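Ferulic acid esterase, AmCE1/Fae1A (PDB 5CXX) probably hydrolyses feruloyl esters, releasing ferulic acid, and is seen here with ferulic acid bound in its pocket. Local coordinates at residues L152-L163 and Y175-I185. Residues are numbered along the deposited sequence; the frame is centred on the assembly and turned at random.
With FER (3-(4-hydroxy-3-methoxyphenyl)-2-propenoic acid), chain D.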
loop_
_atom_site.group_PDB
_atom_site.type_symbol
_atom_site.label_atom_id
_atom_site.label_comp_id
_atom_site.label_asym_id
_atom_site.label_seq_id
_atom_site.Cartn_x
_atom_site.Cartn_y
_atom_site.Cartn_z
ATOM N N LEU A 152 3.180 4.587 1.193
ATOM C CA LEU A 152 3.195 3.125 1.068
ATOM C C LEU A 152 1.808 2.632 1.398
ATOM O O LEU A 152 1.306 2.899 2.526
ATOM C CB LEU A 152 4.253 2.515 2.025
ATOM C CG LEU A 152 4.319 0.967 1.989
ATOM C CD1 LEU A 152 4.812 0.510 0.590
ATOM C CD2 LEU A 152 5.322 0.526 3.069
ATOM N N CYS A 153 1.138 1.977 0.439
ATOM C CA CYS A 153 -0.184 1.466 0.728
ATOM C C CYS A 153 -0.363 0.098 0.051
ATOM O O CYS A 153 0.501 -0.333 -0.689
ATOM C CB CYS A 153 -1.307 2.451 0.285
ATOM S SG CYS A 153 -1.298 2.844 -1.519
ATOM N N GLY A 154 -1.444 -0.588 0.412
ATOM C CA GLY A 154 -1.567 -1.958 -0.084
ATOM C C GLY A 154 -2.938 -2.534 0.217
ATOM O O GLY A 154 -3.712 -1.958 0.972
ATOM N N PHE A 155 -3.180 -3.695 -0.396
ATOM C CA PHE A 155 -4.383 -4.448 -0.145
ATOM C C PHE A 155 -4.058 -5.779 0.515
ATOM O O PHE A 155 -3.150 -6.468 0.065
ATOM C CB PHE A 155 -5.068 -4.717 -1.484
ATOM C CG PHE A 155 -6.242 -5.661 -1.393
ATOM C CD1 PHE A 155 -7.365 -5.337 -0.649
ATOM C CD2 PHE A 155 -6.236 -6.854 -2.173
ATOM C CE1 PHE A 155 -8.484 -6.190 -0.630
ATOM C CE2 PHE A 155 -7.371 -7.723 -2.141
ATOM C CZ PHE A 155 -8.468 -7.384 -1.371
ATOM N N SER A 156 -4.794 -6.086 1.587
ATOM C CA SER A 156 -4.807 -7.416 2.232
ATOM C C SER A 156 -3.396 -7.755 2.672
ATOM O O SER A 156 -2.876 -7.054 3.567
ATOM C CB SER A 156 -5.436 -8.465 1.345
ATOM O OG SER A 156 -5.854 -9.523 2.174
ATOM N N MET A 157 -2.759 -8.820 2.164
ATOM C CA MET A 157 -1.412 -9.039 2.641
ATOM C C MET A 157 -0.500 -7.819 2.391
ATOM O O MET A 157 0.427 -7.552 3.157
ATOM C CB MET A 157 -0.782 -10.296 1.925
ATOM C CG MET A 157 0.505 -10.761 2.630
ATOM S SD MET A 157 0.097 -11.571 4.231
ATOM C CE MET A 157 1.734 -12.147 4.726
ATOM N N GLY A 158 -0.736 -7.111 1.286
ATOM C CA GLY A 158 0.075 -5.913 0.956
ATOM C C GLY A 158 -0.232 -4.767 1.938
ATOM O O GLY A 158 0.637 -3.916 2.160
ATOM N N ALA A 159 -1.427 -4.782 2.509
ATOM C CA ALA A 159 -1.800 -3.797 3.530
ATOM C C ALA A 159 -1.161 -4.151 4.907
ATOM O O ALA A 159 -0.752 -3.247 5.649
ATOM C CB ALA A 159 -3.331 -3.771 3.657
ATOM N N ARG A 160 -1.128 -5.434 5.254
ATOM C CA ARG A 160 -0.348 -5.869 6.399
ATOM C C ARG A 160 1.108 -5.438 6.249
ATOM O O ARG A 160 1.721 -4.894 7.194
ATOM C CB ARG A 160 -0.489 -7.408 6.549
ATOM C CG ARG A 160 0.788 -8.025 7.117
ATOM C CD ARG A 160 0.555 -9.526 7.502
ATOM N NE ARG A 160 1.854 -10.172 7.549
ATOM C CZ ARG A 160 2.015 -11.386 8.097
ATOM N NH1 ARG A 160 0.976 -12.032 8.654
ATOM N NH2 ARG A 160 3.226 -11.957 8.068
ATOM N N THR A 161 1.646 -5.630 5.031
ATOM C CA THR A 161 3.049 -5.335 4.829
ATOM C C THR A 161 3.262 -3.819 4.878
ATOM O O THR A 161 4.271 -3.342 5.434
ATOM C CB THR A 161 3.506 -5.923 3.451
ATOM O OG1 THR A 161 3.300 -7.359 3.546
ATOM C CG2 THR A 161 5.004 -5.618 3.192
ATOM N N SER A 162 2.321 -3.054 4.327
ATOM C CA SER A 162 2.430 -1.578 4.386
ATOM C C SER A 162 2.412 -1.065 5.821
ATOM O O SER A 162 3.175 -0.155 6.178
ATOM C CB SER A 162 1.282 -0.912 3.609
ATOM O OG SER A 162 1.404 -1.159 2.232
ATOM N N LEU A 163 1.540 -1.639 6.664
ATOM C CA LEU A 163 1.487 -1.174 8.051
ATOM C C LEU A 163 2.769 -1.551 8.809
ATOM O O LEU A 163 3.295 -0.752 9.593
ATOM C CB LEU A 163 0.300 -1.819 8.800
ATOM C CG LEU A 163 -1.024 -1.150 8.461
ATOM C CD1 LEU A 163 -2.231 -2.035 8.951
ATOM C CD2 LEU A 163 -1.125 0.258 9.132
ATOM N N TYR A 175 3.421 8.376 4.715
ATOM C CA TYR A 175 1.983 8.145 4.545
ATOM C C TYR A 175 1.773 6.651 4.401
ATOM O O TYR A 175 2.417 6.043 3.512
ATOM C CB TYR A 175 1.423 8.865 3.268
ATOM C CG TYR A 175 1.703 10.335 3.279
ATOM C CD1 TYR A 175 2.960 10.832 2.866
ATOM C CD2 TYR A 175 0.737 11.243 3.746
ATOM C CE1 TYR A 175 3.211 12.181 2.918
ATOM C CE2 TYR A 175 1.001 12.580 3.780
ATOM C CZ TYR A 175 2.223 13.048 3.367
ATOM O OH TYR A 175 2.306 14.449 3.462
ATOM N N VAL A 176 0.909 6.050 5.218
ATOM C CA VAL A 176 0.666 4.623 5.230
ATOM C C VAL A 176 -0.805 4.346 4.991
ATOM O O VAL A 176 -1.645 4.899 5.699
ATOM C CB VAL A 176 1.076 3.970 6.584
ATOM C CG1 VAL A 176 0.960 2.430 6.534
ATOM C CG2 VAL A 176 2.447 4.503 7.011
ATOM N N GLY A 177 -1.124 3.468 4.027
ATOM C CA GLY A 177 -2.502 3.152 3.710
ATOM C C GLY A 177 -2.688 1.657 3.707
ATOM O O GLY A 177 -1.991 0.898 3.025
ATOM N N ALA A 178 -3.693 1.187 4.429
ATOM C CA ALA A 178 -3.869 -0.246 4.580
ATOM C C ALA A 178 -5.308 -0.593 4.242
ATOM O O ALA A 178 -6.216 -0.289 5.055
ATOM C CB ALA A 178 -3.537 -0.705 6.038
ATOM N N PHE A 179 -5.548 -1.218 3.084
ATOM C CA PHE A 179 -6.920 -1.534 2.672
ATOM C C PHE A 179 -7.157 -3.002 2.931
ATOM O O PHE A 179 -6.557 -3.861 2.269
ATOM C CB PHE A 179 -7.132 -1.159 1.172
ATOM C CG PHE A 179 -6.490 0.177 0.790
ATOM C CD1 PHE A 179 -6.490 1.258 1.675
ATOM C CD2 PHE A 179 -5.816 0.301 -0.458
ATOM C CE1 PHE A 179 -5.841 2.432 1.370
ATOM C CE2 PHE A 179 -5.190 1.510 -0.791
ATOM C CZ PHE A 179 -5.185 2.589 0.123
ATOM N N ALA A 180 -7.961 -3.269 3.964
ATOM C CA ALA A 180 -8.300 -4.635 4.411
ATOM C C ALA A 180 -7.057 -5.444 4.764
ATOM O O ALA A 180 -6.878 -6.557 4.241
ATOM C CB ALA A 180 -9.158 -5.385 3.363
ATOM N N PRO A 181 -6.231 -4.959 5.691
ATOM C CA PRO A 181 -5.001 -5.693 6.035
ATOM C C PRO A 181 -5.229 -7.090 6.656
ATOM O O PRO A 181 -6.153 -7.352 7.420
ATOM C CB PRO A 181 -4.314 -4.752 7.065
ATOM C CG PRO A 181 -5.470 -3.979 7.734
ATOM C CD PRO A 181 -6.351 -3.694 6.467
ATOM N N ALA A 182 -4.339 -7.997 6.246
ATOM C CA ALA A 182 -4.369 -9.394 6.655
ATOM C C ALA A 182 -3.970 -9.588 8.127
ATOM O O ALA A 182 -3.223 -8.751 8.680
ATOM C CB ALA A 182 -3.390 -10.182 5.698
ATOM N N PRO A 183 -4.358 -10.722 8.711
ATOM C CA PRO A 183 -3.902 -11.056 10.073
ATOM C C PRO A 183 -2.408 -11.250 10.150
ATOM O O PRO A 183 -1.739 -11.558 9.145
ATOM C CB PRO A 183 -4.592 -12.383 10.391
ATOM C CG PRO A 183 -4.955 -12.989 8.993
ATOM C CD PRO A 183 -5.230 -11.779 8.130
ATOM N N GLY A 184 -1.886 -11.104 11.372
ATOM C CA GLY A 184 -0.538 -11.529 11.708
ATOM C C GLY A 184 0.509 -10.440 11.854
ATOM O O GLY A 184 1.706 -10.771 12.101
ATOM N N ILE A 185 0.120 -9.168 11.735
ATOM C CA ILE A 185 1.117 -8.143 12.110
ATOM C C ILE A 185 1.484 -8.415 13.579
ATOM O O ILE A 185 2.656 -8.391 13.971
ATOM C CB ILE A 185 0.588 -6.716 11.998
ATOM C CG1 ILE A 185 0.309 -6.438 10.515
ATOM C CG2 ILE A 185 1.633 -5.694 12.562
ATOM C CD1 ILE A 185 -0.401 -5.089 10.352
HETATM C C4 FER D . -4.455 -15.265 6.448
HETATM C C5 FER D . -5.623 -15.027 5.666
HETATM C C6 FER D . -5.550 -14.206 4.580
HETATM C C3 FER D . -3.275 -14.571 6.124
HETATM C C2 FER D . -3.175 -13.764 5.023
HETATM C C1 FER D . -4.310 -13.559 4.260
HETATM C C10 FER D . -1.141 -13.977 6.743
HETATM C C7 FER D . -4.191 -12.696 3.050
HETATM C C8 FER D . -5.081 -12.664 2.043
HETATM C C9 FER D . -4.817 -11.723 0.870
HETATM O O1 FER D . -3.780 -10.990 0.796
HETATM O O2 FER D . -5.652 -11.707 -0.072
HETATM O O4 FER D . -4.409 -16.061 7.552
HETATM O O3 FER D . -2.242 -14.852 6.968
#
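Gly184 O lies over one face of the Arg160 guanidinium, away from its centre, and Met157 CE sits over the centre of the opposite face. At the edge, Arg160 NH1 donates to a lone pair of Pro183 O at 2.8 Å, within 1° of the guanidinium plane. The arginine chain runs extended from CG to NE, carrying the group to the 182-184 loop. Its NH2 forms a salt bridge with Asp123. With an alanine here, Pro183 O would probably lose this donor, Asp123 its salt-bridge partner, and Met157 CE the flat group it rests on. The same loop lines the ferulic acid: Ala182 CB is 3.7 Å from FER C2, and Pro183 CG meets FER C4. At the carboxylate end of the ligand, Met157 N donates to FER O1 at 2.8 Å. Ser156 OG is hydrogen-bonded to His253 NE2, consistent with a Ser-His-Asp triad. Between the helix and strand 175-179, Leu163 CD1 presses on Ala178 CB at a tight 3.5 Å. Strands 152-155 and 175-179 run parallel, with 4° between their axes; Phe179 N donates to Gly154 O at 2.9 Å. This is a beta-alpha-beta unit of an alpha/beta-hydrolase fold, with Gly154, Ser156 and Gly158 fitting a GxSxG nucleophile elbow.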